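Long-range contacts in probable glutaminase ybaS (PDB 1U60), which catalyses the hydrolysis of L-glutamine to L-glutamate and ammonium: residues A[58-64]-A[198-204]; A[74-78]-A[225-230]; A[251-257]-A[305-309]. All coordinates share one frame; numbering follows the deposited sequence.

Contact 1 of 3, residues A[58-64]-A[198-204]; sequences SDYRFAL and TLLNTIE. With EDO (1,2-ethanediol), chain I.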
ATOM      1  N   SER A  58     -25.925  14.938  -1.559  1.00  8.79           N
ATOM      2  CA  SER A  58     -24.625  15.334  -1.066  1.00  9.56           C
ATOM      3  C   SER A  58     -24.624  16.177   0.226  1.00  9.70           C
ATOM      4  O   SER A  58     -23.556  16.406   0.799  1.00 10.10           O
ATOM      5  CB  SER A  58     -23.864  16.048  -2.179  1.00  9.94           C
ATOM      6  OG  SER A  58     -24.517  17.251  -2.560  1.00 10.46           O
ATOM      7  N   ASP A  59     -25.794  16.658   0.650  1.00  8.57           N
ATOM      8  CA  ASP A  59     -25.955  17.302   1.958  1.00  8.67           C
ATOM      9  C   ASP A  59     -26.352  16.346   3.096  1.00  9.12           C
ATOM     10  O   ASP A  59     -26.321  16.735   4.257  1.00  9.33           O
ATOM     11  CB  ASP A  59     -27.016  18.408   1.852  1.00  8.29           C
ATOM     12  CG  ASP A  59     -27.043  19.305   3.056  1.00 11.43           C
ATOM     13  OD1 ASP A  59     -26.073  20.093   3.228  1.00 12.44           O
ATOM     14  OD2 ASP A  59     -27.975  19.284   3.881  1.00 12.81           O
ATOM     15  N   TYR A  60     -26.754  15.113   2.765  1.00  9.38           N
ATOM     16  CA  TYR A  60     -27.264  14.170   3.743  1.00  8.90           C
ATOM     17  C   TYR A  60     -26.145  13.730   4.681  1.00  8.84           C
ATOM     18  O   TYR A  60     -25.142  13.190   4.199  1.00  8.95           O
ATOM     19  CB  TYR A  60     -27.865  12.955   3.063  1.00  8.70           C
ATOM     20  CG  TYR A  60     -28.622  12.092   4.032  1.00  7.92           C
ATOM     21  CD1 TYR A  60     -29.979  12.285   4.240  1.00 13.27           C
ATOM     22  CD2 TYR A  60     -27.969  11.080   4.751  1.00 10.26           C
ATOM     23  CE1 TYR A  60     -30.690  11.499   5.158  1.00 15.68           C
ATOM     24  CE2 TYR A  60     -28.667  10.268   5.655  1.00 11.29           C
ATOM     25  CZ  TYR A  60     -30.023  10.484   5.855  1.00 16.26           C
ATOM     26  OH  TYR A  60     -30.765   9.703   6.748  1.00 20.34           O
ATOM     27  N   ARG A  61     -26.331  13.954   5.993  1.00  8.63           N
ATOM     28  CA  ARG A  61     -25.263  13.696   6.974  1.00  9.73           C
ATOM     29  C   ARG A  61     -25.404  12.275   7.536  1.00  9.71           C
ATOM     30  O   ARG A  61     -26.452  11.905   8.094  1.00  9.76           O
ATOM     31  CB  ARG A  61     -25.284  14.711   8.077  1.00 11.98           C
ATOM     32  CG  ARG A  61     -24.970  16.155   7.652  1.00 14.76           C
ATOM     33  CD  ARG A  61     -25.595  17.300   8.663  1.00 21.55           C
ATOM     34  NE  ARG A  61     -25.411  18.675   8.076  1.00 25.70           N
ATOM     35  CZ  ARG A  61     -24.163  19.091   7.863  1.00 26.66           C
ATOM     36  NH1 ARG A  61     -23.228  18.271   8.253  1.00 24.50           N
ATOM     37  NH2 ARG A  61     -23.825  20.261   7.317  1.00 25.49           N
ATOM     38  N   PHE A  62     -24.333  11.482   7.346  1.00  9.76           N
ATOM     39  CA  PHE A  62     -24.282  10.059   7.698  1.00  8.83           C
ATOM     40  C   PHE A  62     -23.171   9.903   8.755  1.00  8.95           C
ATOM     41  O   PHE A  62     -22.347  10.805   8.952  1.00  8.52           O
ATOM     42  CB  PHE A  62     -23.976   9.149   6.471  1.00  8.82           C
ATOM     43  CG  PHE A  62     -22.725   9.551   5.682  1.00  8.22           C
ATOM     44  CD1 PHE A  62     -22.811  10.479   4.635  1.00 10.66           C
ATOM     45  CD2 PHE A  62     -21.495   9.016   5.985  1.00  9.05           C
ATOM     46  CE1 PHE A  62     -21.708  10.873   3.937  1.00  9.32           C
ATOM     47  CE2 PHE A  62     -20.390   9.369   5.273  1.00  7.23           C
ATOM     48  CZ  PHE A  62     -20.467  10.313   4.256  1.00  6.68           C
ATOM     49  N   ALA A  63     -23.148   8.757   9.433  1.00  8.92           N
ATOM     50  CA  ALA A  63     -22.171   8.530  10.530  1.00  7.85           C
ATOM     51  C   ALA A  63     -20.784   8.330   9.971  1.00  8.11           C
ATOM     52  O   ALA A  63     -20.600   7.581   9.028  1.00  8.62           O
ATOM     53  CB  ALA A  63     -22.608   7.328  11.401  1.00  8.73           C
ATOM     54  N   LEU A  64     -19.833   9.067  10.505  1.00  7.84           N
ATOM     55  CA  LEU A  64     -18.435   9.052  10.106  1.00  7.49           C
ATOM     56  C   LEU A  64     -17.824   7.664  10.293  1.00  7.02           C
ATOM     57  O   LEU A  64     -17.117   7.191   9.452  1.00  7.01           O
ATOM     58  CB  LEU A  64     -17.698  10.082  10.941  1.00  6.48           C
ATOM     59  CG  LEU A  64     -16.215  10.343  10.622  1.00 10.38           C
ATOM     60  CD1 LEU A  64     -16.015  10.889   9.226  1.00  9.74           C
ATOM     61  CD2 LEU A  64     -15.671  11.331  11.609  1.00 10.99           C
ATOM     62  N   THR A 198     -19.896  10.948  15.126  1.00  8.57           N
ATOM     63  CA  THR A 198     -20.256  12.223  14.504  1.00  9.07           C
ATOM     64  C   THR A 198     -20.889  11.989  13.126  1.00  9.10           C
ATOM     65  O   THR A 198     -20.745  10.909  12.542  1.00  9.92           O
ATOM     66  CB  THR A 198     -19.004  13.093  14.390  1.00 10.03           C
ATOM     67  OG1 THR A 198     -18.042  12.390  13.594  1.00  9.49           O
ATOM     68  CG2 THR A 198     -18.380  13.370  15.742  1.00 10.07           C
ATOM     69  N   LEU A 199     -21.598  13.000  12.641  1.00  8.83           N
ATOM     70  CA  LEU A 199     -22.246  12.965  11.346  1.00  8.49           C
ATOM     71  C   LEU A 199     -21.650  13.987  10.393  1.00  9.16           C
ATOM     72  O   LEU A 199     -21.326  15.108  10.798  1.00  9.01           O
ATOM     73  CB  LEU A 199     -23.724  13.289  11.505  1.00 10.21           C
ATOM     74  CG  LEU A 199     -24.541  12.427  12.489  1.00 10.68           C
ATOM     75  CD1 LEU A 199     -26.021  12.779  12.384  1.00 13.14           C
ATOM     76  CD2 LEU A 199     -24.399  10.953  12.209  1.00 11.43           C
ATOM     77  N   LEU A 200     -21.416  13.570   9.146  1.00  8.06           N
ATOM     78  CA  LEU A 200     -20.996  14.498   8.110  1.00  9.01           C
ATOM     79  C   LEU A 200     -21.612  14.139   6.766  1.00  8.53           C
ATOM     80  O   LEU A 200     -22.065  13.005   6.573  1.00  9.38           O
ATOM     81  CB  LEU A 200     -19.472  14.533   8.008  1.00  8.83           C
ATOM     82  CG  LEU A 200     -18.791  13.449   7.175  1.00  9.57           C
ATOM     83  CD1 LEU A 200     -17.298  13.798   7.119  1.00 11.34           C
ATOM     84  CD2 LEU A 200     -19.086  11.980   7.687  1.00  8.72           C
ATOM     85  N   ASN A 201     -21.638  15.087   5.820  1.00  8.02           N
ATOM     86  CA  ASN A 201     -22.171  14.807   4.511  1.00  8.59           C
ATOM     87  C   ASN A 201     -21.066  14.555   3.500  1.00  7.60           C
ATOM     88  O   ASN A 201     -19.868  14.581   3.834  1.00  8.46           O
ATOM     89  CB  ASN A 201     -23.144  15.869   4.014  1.00  8.37           C
ATOM     90  CG  ASN A 201     -22.551  17.199   3.884  1.00  9.36           C
ATOM     91  OD1 ASN A 201     -21.388  17.359   3.466  1.00  8.86           O
ATOM     92  ND2 ASN A 201     -23.355  18.242   4.232  1.00  9.18           N
ATOM     93  N   THR A 202     -21.450  14.299   2.282  1.00  7.51           N
ATOM     94  CA  THR A 202     -20.466  13.872   1.291  1.00  7.52           C
ATOM     95  C   THR A 202     -19.503  15.015   0.939  1.00  8.12           C
ATOM     96  O   THR A 202     -18.329  14.764   0.626  1.00  8.81           O
ATOM     97  CB  THR A 202     -21.168  13.331   0.079  1.00  7.41           C
ATOM     98  OG1 THR A 202     -21.907  12.154   0.465  1.00  8.17           O
ATOM     99  CG2 THR A 202     -20.190  12.819  -1.003  1.00  9.29           C
ATOM    100  N   ILE A 203     -20.011  16.249   0.930  1.00  8.47           N
ATOM    101  CA  ILE A 203     -19.147  17.399   0.686  1.00  8.95           C
ATOM    102  C   ILE A 203     -18.131  17.548   1.802  1.00  7.32           C
ATOM    103  O   ILE A 203     -16.979  17.874   1.549  1.00  8.17           O
ATOM    104  CB  ILE A 203     -19.994  18.644   0.384  1.00  9.52           C
ATOM    105  CG1 ILE A 203     -20.549  18.488  -1.053  1.00 10.73           C
ATOM    106  CG2 ILE A 203     -19.163  19.906   0.410  1.00 11.26           C
ATOM    107  CD1 ILE A 203     -21.607  19.435  -1.410  1.00 11.61           C
ATOM    108  N   GLU A 204     -18.580  17.377   3.045  1.00  8.14           N
ATOM    109  CA  GLU A 204     -17.692  17.430   4.195  1.00  7.44           C
ATOM    110  C   GLU A 204     -16.635  16.343   4.148  1.00  7.23           C
ATOM    111  O   GLU A 204     -15.469  16.601   4.410  1.00  7.73           O
ATOM    112  CB  GLU A 204     -18.514  17.372   5.467  1.00  8.50           C
ATOM    113  CG  GLU A 204     -19.259  18.700   5.632  1.00  6.54           C
ATOM    114  CD  GLU A 204     -20.401  18.681   6.659  1.00 10.24           C
ATOM    115  OE1 GLU A 204     -20.878  17.579   7.078  1.00 10.46           O
ATOM    116  OE2 GLU A 204     -20.851  19.820   6.987  1.00 11.55           O
TER
HETATM  117  C1  EDO I1217     -23.336  21.470   1.546  1.00 25.95           C
HETATM  118  O1  EDO I1217     -24.234  20.333   1.401  1.00 19.39           O
HETATM  119  C2  EDO I1217     -22.177  21.178   2.499  1.00 25.93           C
HETATM  120  O2  EDO I1217     -22.524  21.129   3.896  1.00 23.35           O
HETATM  121  O   HOH W   1     -24.184  13.166   1.814  1.00 12.25           O

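Contact 2 of 3, residues A[74-78]-A[225-230]; sequences ALALE and VLQADN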
ATOM      1  N   ALA A  74      -4.271  11.962  12.183  1.00  6.02           N
ATOM      2  CA  ALA A  74      -3.699  13.266  11.813  1.00  6.37           C
ATOM      3  C   ALA A  74      -3.320  14.040  13.088  1.00  6.91           C
ATOM      4  O   ALA A  74      -2.215  14.585  13.208  1.00  6.86           O
ATOM      5  CB  ALA A  74      -4.639  14.013  10.981  1.00  7.53           C
ATOM      6  N   LEU A  75      -4.204  14.016  14.090  1.00  7.44           N
ATOM      7  CA  LEU A  75      -3.904  14.682  15.354  1.00  8.57           C
ATOM      8  C   LEU A  75      -2.719  14.059  16.087  1.00  9.65           C
ATOM      9  O   LEU A  75      -1.872  14.763  16.646  1.00 11.13           O
ATOM     10  CB  LEU A  75      -5.164  14.723  16.236  1.00  8.72           C
ATOM     11  CG  LEU A  75      -5.014  15.506  17.515  1.00 10.89           C
ATOM     12  CD1 LEU A  75      -4.509  16.929  17.271  1.00 12.78           C
ATOM     13  CD2 LEU A  75      -6.332  15.490  18.215  1.00 11.65           C
ATOM     14  N   ALA A  76      -2.636  12.728  16.085  1.00  8.47           N
ATOM     15  CA  ALA A  76      -1.538  12.062  16.794  1.00  8.73           C
ATOM     16  C   ALA A  76      -0.224  12.459  16.157  1.00  8.22           C
ATOM     17  O   ALA A  76       0.781  12.687  16.842  1.00  8.27           O
ATOM     18  CB  ALA A  76      -1.681  10.588  16.741  1.00  8.89           C
ATOM     19  N   LEU A  77      -0.199  12.560  14.834  1.00  9.00           N
ATOM     20  CA  LEU A  77       1.019  12.982  14.154  1.00  8.96           C
ATOM     21  C   LEU A  77       1.425  14.406  14.530  1.00  9.66           C
ATOM     22  O   LEU A  77       2.613  14.690  14.758  1.00 11.63           O
ATOM     23  CB  LEU A  77       0.907  12.820  12.631  1.00  9.22           C
ATOM     24  CG  LEU A  77       0.896  11.397  12.040  1.00  9.22           C
ATOM     25  CD1 LEU A  77       0.325  11.426  10.652  1.00 10.43           C
ATOM     26  CD2 LEU A  77       2.299  10.798  12.060  1.00 10.22           C
ATOM     27  N   GLU A  78       0.461  15.301  14.662  1.00  9.21           N
ATOM     28  CA  GLU A  78       0.746  16.670  15.050  1.00 10.76           C
ATOM     29  C   GLU A  78       1.242  16.699  16.490  1.00  9.80           C
ATOM     30  O   GLU A  78       2.187  17.451  16.808  1.00 10.49           O
ATOM     31  CB  GLU A  78      -0.494  17.572  14.939  1.00 10.70           C
ATOM     32  CG  GLU A  78      -1.032  17.752  13.525  1.00 13.06           C
ATOM     33  CD  GLU A  78      -0.052  18.496  12.631  1.00 15.44           C
ATOM     34  OE1 GLU A  78       0.536  19.507  13.101  1.00 18.27           O
ATOM     35  OE2 GLU A  78       0.179  18.062  11.488  1.00 13.93           O
ATOM     36  N   VAL A 225      -4.346  23.305   8.862  1.00  8.08           N
ATOM     37  CA  VAL A 225      -4.731  22.437   9.970  1.00  9.57           C
ATOM     38  C   VAL A 225      -3.596  21.480  10.304  1.00  9.76           C
ATOM     39  O   VAL A 225      -3.384  21.185  11.444  1.00 11.41           O
ATOM     40  CB  VAL A 225      -5.979  21.600   9.589  1.00  9.15           C
ATOM     41  CG1 VAL A 225      -6.428  20.671  10.690  1.00  9.19           C
ATOM     42  CG2 VAL A 225      -7.072  22.470   9.174  1.00 12.65           C
ATOM     43  N   LEU A 226      -2.926  20.927   9.289  1.00  8.60           N
ATOM     44  CA  LEU A 226      -1.834  19.992   9.490  1.00  8.56           C
ATOM     45  C   LEU A 226      -0.513  20.495   8.887  1.00  9.30           C
ATOM     46  O   LEU A 226      -0.539  21.214   7.909  1.00 10.01           O
ATOM     47  CB  LEU A 226      -2.178  18.663   8.818  1.00  9.31           C
ATOM     48  CG  LEU A 226      -3.562  18.089   9.117  1.00  7.87           C
ATOM     49  CD1 LEU A 226      -3.770  16.804   8.272  1.00 10.32           C
ATOM     50  CD2 LEU A 226      -3.756  17.790  10.625  1.00 12.75           C
ATOM     51  N   GLN A 227       0.615  20.016   9.398  1.00 10.54           N
ATOM     52  CA  GLN A 227       1.877  20.285   8.767  1.00 10.35           C
ATOM     53  C   GLN A 227       1.946  19.495   7.488  1.00 10.92           C
ATOM     54  O   GLN A 227       1.618  18.316   7.496  1.00 10.04           O
ATOM     55  CB  GLN A 227       3.039  19.876   9.653  1.00 11.76           C
ATOM     56  CG  GLN A 227       3.105  20.666  10.935  1.00 16.11           C
ATOM     57  CD  GLN A 227       4.027  20.002  11.942  1.00 21.86           C
ATOM     58  OE1 GLN A 227       3.565  19.418  12.947  1.00 28.30           O
ATOM     59  NE2 GLN A 227       5.311  20.034  11.648  1.00 22.46           N
ATOM     60  N   ALA A 228       2.391  20.129   6.420  1.00 10.84           N
ATOM     61  CA  ALA A 228       2.535  19.455   5.142  1.00 11.99           C
ATOM     62  C   ALA A 228       3.319  18.143   5.233  1.00 11.61           C
ATOM     63  O   ALA A 228       2.971  17.145   4.566  1.00 12.25           O
ATOM     64  CB  ALA A 228       3.170  20.402   4.133  1.00 12.02           C
ATOM     65  N   ASP A 229       4.379  18.131   6.050  1.00 12.37           N
ATOM     66  CA  ASP A 229       5.278  16.982   6.114  1.00 14.00           C
ATOM     67  C   ASP A 229       4.598  15.790   6.782  1.00 12.56           C
ATOM     68  O   ASP A 229       5.074  14.683   6.655  1.00 12.71           O
ATOM     69  CB  ASP A 229       6.560  17.305   6.886  1.00 15.56           C
ATOM     70  CG  ASP A 229       7.537  18.153   6.088  1.00 22.37           C
ATOM     71  OD1 ASP A 229       7.502  18.195   4.817  1.00 29.91           O
ATOM     72  OD2 ASP A 229       8.413  18.799   6.679  1.00 30.27           O
ATOM     73  N   ASN A 230       3.528  16.033   7.525  1.00 10.17           N
ATOM     74  CA  ASN A 230       2.764  14.938   8.147  1.00  9.17           C
ATOM     75  C   ASN A 230       1.818  14.240   7.201  1.00  9.59           C
ATOM     76  O   ASN A 230       1.483  13.098   7.444  1.00  9.55           O
ATOM     77  CB  ASN A 230       2.018  15.397   9.414  1.00  9.69           C
ATOM     78  CG  ASN A 230       2.965  15.566  10.595  1.00 10.20           C
ATOM     79  OD1 ASN A 230       3.997  14.875  10.653  1.00 11.23           O
ATOM     80  ND2 ASN A 230       2.646  16.455  11.532  1.00  9.33           N
TER
HETATM   81  O   HOH W   2       4.445  16.719  14.018  1.00 25.97           O

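Contact 3 of 3, residues A[251-257]-A[305-309]; sequences AYRVGLP and YNVFK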
ATOM      1  N   ALA A 251      -5.956  -0.299  -4.253  1.00  8.38           N
ATOM      2  CA  ALA A 251      -4.722   0.211  -4.851  1.00  8.49           C
ATOM      3  C   ALA A 251      -4.509  -0.241  -6.297  1.00  7.57           C
ATOM      4  O   ALA A 251      -4.072   0.519  -7.147  1.00  7.59           O
ATOM      5  CB  ALA A 251      -3.534  -0.207  -4.008  1.00  8.79           C
ATOM      6  N   TYR A 252      -4.852  -1.509  -6.565  1.00  8.06           N
ATOM      7  CA  TYR A 252      -4.701  -2.162  -7.865  1.00  7.79           C
ATOM      8  C   TYR A 252      -5.621  -1.534  -8.911  1.00  7.93           C
ATOM      9  O   TYR A 252      -5.217  -1.263 -10.016  1.00  9.76           O
ATOM     10  CB  TYR A 252      -5.030  -3.615  -7.651  1.00  7.59           C
ATOM     11  CG  TYR A 252      -4.735  -4.587  -8.766  1.00  4.85           C
ATOM     12  CD1 TYR A 252      -3.489  -5.098  -8.934  1.00  5.46           C
ATOM     13  CD2 TYR A 252      -5.760  -5.059  -9.583  1.00  8.37           C
ATOM     14  CE1 TYR A 252      -3.202  -6.012  -9.914  1.00  5.67           C
ATOM     15  CE2 TYR A 252      -5.495  -5.985 -10.592  1.00  7.98           C
ATOM     16  CZ  TYR A 252      -4.230  -6.489 -10.718  1.00  7.18           C
ATOM     17  OH  TYR A 252      -3.981  -7.401 -11.717  1.00  8.75           O
ATOM     18  N   ARG A 253      -6.863  -1.269  -8.535  1.00  9.65           N
ATOM     19  CA  ARG A 253      -7.872  -0.741  -9.462  1.00 10.35           C
ATOM     20  C   ARG A 253      -7.962   0.759  -9.605  1.00 10.18           C
ATOM     21  O   ARG A 253      -8.175   1.266 -10.716  1.00 11.39           O
ATOM     22  CB  ARG A 253      -9.238  -1.322  -9.075  1.00  9.98           C
ATOM     23  CG  ARG A 253      -9.360  -2.840  -9.403  1.00 16.27           C
ATOM     24  CD  ARG A 253      -9.421  -3.146 -10.917  1.00 23.21           C
ATOM     25  NE  ARG A 253      -9.367  -4.566 -11.224  1.00 24.60           N
ATOM     26  CZ  ARG A 253      -9.131  -5.050 -12.463  1.00 28.91           C
ATOM     27  NH1 ARG A 253      -8.970  -4.257 -13.516  1.00 30.84           N
ATOM     28  NH2 ARG A 253      -9.099  -6.328 -12.659  1.00 30.06           N
ATOM     29  N   VAL A 254      -7.822   1.484  -8.484  1.00  9.29           N
ATOM     30  CA  VAL A 254      -7.991   2.924  -8.401  1.00  9.14           C
ATOM     31  C   VAL A 254      -6.652   3.673  -8.208  1.00  8.38           C
ATOM     32  O   VAL A 254      -6.417   4.739  -8.814  1.00  8.72           O
ATOM     33  CB  VAL A 254      -8.941   3.251  -7.220  1.00  9.76           C
ATOM     34  CG1 VAL A 254      -9.202   4.729  -7.141  1.00  9.89           C
ATOM     35  CG2 VAL A 254     -10.278   2.527  -7.370  1.00  9.54           C
ATOM     36  N   GLY A 255      -5.771   3.138  -7.351  1.00  7.47           N
ATOM     37  CA  GLY A 255      -4.466   3.736  -7.132  1.00  7.48           C
ATOM     38  C   GLY A 255      -4.462   5.096  -6.432  1.00  8.13           C
ATOM     39  O   GLY A 255      -3.587   5.950  -6.647  1.00  7.65           O
ATOM     40  N   LEU A 256      -5.440   5.294  -5.573  1.00  8.45           N
ATOM     41  CA  LEU A 256      -5.451   6.469  -4.743  1.00  8.16           C
ATOM     42  C   LEU A 256      -5.658   6.061  -3.290  1.00  9.02           C
ATOM     43  O   LEU A 256      -6.449   5.159  -2.994  1.00  7.65           O
ATOM     44  CB  LEU A 256      -6.580   7.400  -5.136  1.00  8.53           C
ATOM     45  CG  LEU A 256      -6.601   7.996  -6.537  1.00  9.38           C
ATOM     46  CD1 LEU A 256      -7.934   8.710  -6.755  1.00  9.09           C
ATOM     47  CD2 LEU A 256      -5.456   8.938  -6.745  1.00  8.74           C
ATOM     48  N   PRO A 257      -4.982   6.745  -2.374  1.00  8.72           N
ATOM     49  CA  PRO A 257      -5.198   6.477  -0.930  1.00  9.03           C
ATOM     50  C   PRO A 257      -6.618   6.746  -0.537  1.00  8.03           C
ATOM     51  O   PRO A 257      -7.141   7.794  -0.862  1.00  8.84           O
ATOM     52  CB  PRO A 257      -4.252   7.439  -0.217  1.00  9.95           C
ATOM     53  CG  PRO A 257      -3.699   8.332  -1.287  1.00 10.42           C
ATOM     54  CD  PRO A 257      -3.990   7.808  -2.610  1.00  8.50           C
ATOM     55  N   TYR A 305      -6.713  10.068 -12.597  1.00  9.88           N
ATOM     56  CA  TYR A 305      -5.872  10.133 -11.376  1.00  9.65           C
ATOM     57  C   TYR A 305      -5.586   8.790 -10.731  1.00  9.23           C
ATOM     58  O   TYR A 305      -6.513   8.016 -10.442  1.00 12.00           O
ATOM     59  CB  TYR A 305      -6.512  11.027 -10.314  1.00  9.66           C
ATOM     60  CG  TYR A 305      -6.682  12.451 -10.773  1.00 10.80           C
ATOM     61  CD1 TYR A 305      -5.570  13.194 -11.220  1.00 17.64           C
ATOM     62  CD2 TYR A 305      -7.929  13.088 -10.694  1.00 14.96           C
ATOM     63  CE1 TYR A 305      -5.713  14.518 -11.611  1.00 19.44           C
ATOM     64  CE2 TYR A 305      -8.061  14.393 -11.115  1.00 14.07           C
ATOM     65  CZ  TYR A 305      -6.961  15.102 -11.556  1.00 18.88           C
ATOM     66  OH  TYR A 305      -7.074  16.422 -11.961  1.00 21.97           O
ATOM     67  N   ASN A 306      -4.300   8.518 -10.519  1.00  8.99           N
ATOM     68  CA  ASN A 306      -3.783   7.258  -9.983  1.00  9.18           C
ATOM     69  C   ASN A 306      -2.327   7.528  -9.648  1.00  9.03           C
ATOM     70  O   ASN A 306      -1.561   7.949 -10.539  1.00  9.57           O
ATOM     71  CB  ASN A 306      -3.871   6.151 -11.037  1.00  8.86           C
ATOM     72  CG  ASN A 306      -3.420   4.787 -10.514  1.00  7.59           C
ATOM     73  OD1 ASN A 306      -2.419   4.694  -9.838  1.00  9.68           O
ATOM     74  ND2 ASN A 306      -4.119   3.715 -10.934  1.00  9.52           N
ATOM     75  N   VAL A 307      -1.932   7.363  -8.397  1.00  9.30           N
ATOM     76  CA  VAL A 307      -0.564   7.721  -8.004  1.00  9.76           C
ATOM     77  C   VAL A 307       0.512   6.777  -8.596  1.00  9.55           C
ATOM     78  O   VAL A 307       1.707   7.094  -8.533  1.00 11.81           O
ATOM     79  CB  VAL A 307      -0.371   7.795  -6.473  1.00  9.65           C
ATOM     80  CG1 VAL A 307      -1.405   8.711  -5.801  1.00 11.17           C
ATOM     81  CG2 VAL A 307      -0.343   6.434  -5.820  1.00  9.49           C
ATOM     82  N   PHE A 308       0.100   5.650  -9.180  1.00 10.58           N
ATOM     83  CA  PHE A 308       1.024   4.713  -9.868  1.00 12.73           C
ATOM     84  C   PHE A 308       1.172   4.972 -11.368  1.00 15.89           C
ATOM     85  O   PHE A 308       1.800   4.188 -12.089  1.00 16.64           O
ATOM     86  CB  PHE A 308       0.572   3.270  -9.596  1.00 11.64           C
ATOM     87  CG  PHE A 308       0.429   2.966  -8.095  1.00 12.22           C
ATOM     88  CD1 PHE A 308       1.530   3.128  -7.249  1.00 11.86           C
ATOM     89  CD2 PHE A 308      -0.760   2.555  -7.556  1.00 12.86           C
ATOM     90  CE1 PHE A 308       1.426   2.871  -5.895  1.00 11.60           C
ATOM     91  CE2 PHE A 308      -0.886   2.341  -6.157  1.00 11.26           C
ATOM     92  CZ  PHE A 308       0.227   2.508  -5.334  1.00  9.87           C
ATOM     93  N   LYS A 309       0.566   6.058 -11.836  1.00 18.94           N
ATOM     94  CA  LYS A 309       0.645   6.498 -13.252  1.00 22.50           C
ATOM     95  C   LYS A 309       1.437   7.784 -13.266  1.00 23.79           C
ATOM     96  O   LYS A 309       1.063   8.746 -12.616  1.00 23.94           O
ATOM     97  CB  LYS A 309      -0.742   6.830 -13.809  1.00 23.76           C
ATOM     98  CG  LYS A 309      -1.608   5.654 -14.089  1.00 27.52           C
ATOM     99  CD  LYS A 309      -2.637   5.938 -15.214  1.00 31.46           C
ATOM    100  CE  LYS A 309      -3.859   4.961 -15.157  1.00 33.22           C
ATOM    101  NZ  LYS A 309      -3.729   3.665 -15.989  1.00 34.08           N
TER
HETATM  102  O   HOH W   3      -3.166   1.054  -9.817  1.00 18.41           O
HETATM  103  O   HOH W   4      -6.651   3.189 -12.454  1.00 35.78           O
HETATM  104  O   HOH W   5      -7.924   5.699 -10.839  1.00 16.64           O

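Contact 1 of 3, residues A[58-64]-A[198-204]
F62 and L200 form a hydrogen-bonded pair where strands 62-63 and 198-200 run antiparallel at the edge of a small sheet; on the same segment N201, the N-cap, and E204 form a capping box at the start of helix 202-213. Packing is tight along the strands. F62 N donates to L200 O (2.8 Å) from above the carbonyl plane, whereas L200 N meets F62 O within the plane of that carbonyl. L200 O also lies over one face of the F62 ring, toward its rim, and L200 CD2 makes an off-centre CH-pi contact 4.2 Å from the ring centroid while packing on L64 CD1 (3.6 Å). F279 stacks on F62, linking the pair to the larger sheet.

The side of D59 is looser. D59 is exposed, the bond from N201 ND2 to D59 O is weak, and an ethanediol, probably from the crystallisation liquor, bridges D59 OD1 and N201 ND2. Between these regions R61 forms a salt bridge: R61 NH1 lies 2.7 Å from E204 OE1, and R61 NH2 donates to E204 OE2 (3.0 Å) near the guanidinium plane. The box closes with N201 N to E204 OE1 (2.9 Å) and E204 N to N201 OD1 (2.8 Å).

Contact 2 of 3, residues A[74-78]-A[225-230]
E78 reaches from helix 68-80 into the loop 225-230 and takes two hydrogen bonds on one carboxylate oxygen, a helix-to-loop contact within the glutaminase domain, a member of the beta-lactamase clan. The helix starts just after S66, predicted to bind substrate, but this turn of it lies away from the annotated sites.

The CB of E78 leaves the helix flanking the loop rather than facing it, and the chain must bend to arrive there. With CG anti to the carbonyl carbon, a second torsion of -66° folds the chain across L226 at about a right angle, so that E78 CG rests 4.0 Å from L226 CD2. The same methyl meets A74 CB (3.9 Å), one helical turn earlier, and I234 of helix 231-241 packs on both A74 and L226, which makes this the apolar half of the contact. CD then lies between Q227 N and N230 ND2. E78 OE1 sits against the aliphatic part of Q227, 3.6 Å from Q227 CG.

OE2 is gripped from opposite faces of the carboxylate plane. Q227 N meets E78 OE2 on the syn side at 2.9 Å. N230 ND2 reaches E78 OE2 from above the plane (68° out of it), again at 2.9 Å and nearly straight. Two donors on opposite faces restrict rotation of the carboxylate and would be expected to stabilise its negative charge. L77 CB packs against N230 CG (4.0 Å), and Y252 of the second subunit packs on L77, so the contact borders the subunit interface. The second hydrogen of the N230 amide is also used: ND2 donates to a water 3.1 Å away, and that water in turn donates to L77 O at 2.8 Å.

Contact 3 of 3, residues A[251-257]-A[305-309]
The F308 ring turns its edge to the last turn of helix 247-253, with A251 O near the ring plane and 3.8 Å from F308 CE2, while V307 CG2 covers one face over the centre. G255 CA approaches the same ring obliquely. On the helix side, Y252 CE2 lies over one face of the R253 guanidinium, and both residues turn from residues 305-309 toward the second subunit: Y252 OH bonds to P82 O of the second subunit and R253 NE to Q86 OE1 of the second subunit.

G255 leaves the helix with positive phi (68°) and, having no side chain, lets N306 OD1 come to 3.5 Å from G255 CA. The anti CG of N306 (chi1 -177°) sets the amide beside its own carbonyl carbon, where N306 OD1 accepts from F308 N (2.8 Å) in the amide carbonyl plane, an Asx turn laid over the type I turn 306-309. The direct hydrogen bond between the segments is V307 N to G255 O (2.8 Å, 166°). Farther along, L256 CD2 packs against Y305 CB and V307 CG1.

Three waters bridge the segments. V254 O is 3.3 Å from N306 ND2, but the angle is too poor for a bond; N306 ND2 instead donates to two waters, which donate to A251 O and R253 O, and a third water donates to V254 O and Y305 O. The join therefore probably depends on hydration and shape, not on charge.

The three contacts lie well apart in one glutaminase domain, and none touch. The centres of contact 1 and contact 2 are about 23 Å apart, those of contact 1 and contact 3 about 25 Å, and those of contact 2 and contact 3 about 23 Å. Strand 62-63 of contact 1 is followed directly by helix 68-80 of contact 2, and their segments alternate, so the two contacts cross in sequence. Contact 3 opens after both have closed. Contact 1 belongs to the three-stranded sheet, contact 2 joins a helix to the loop before helix 231-241, and contact 3 brings the chain end to a helix end, the last two beside the second subunit.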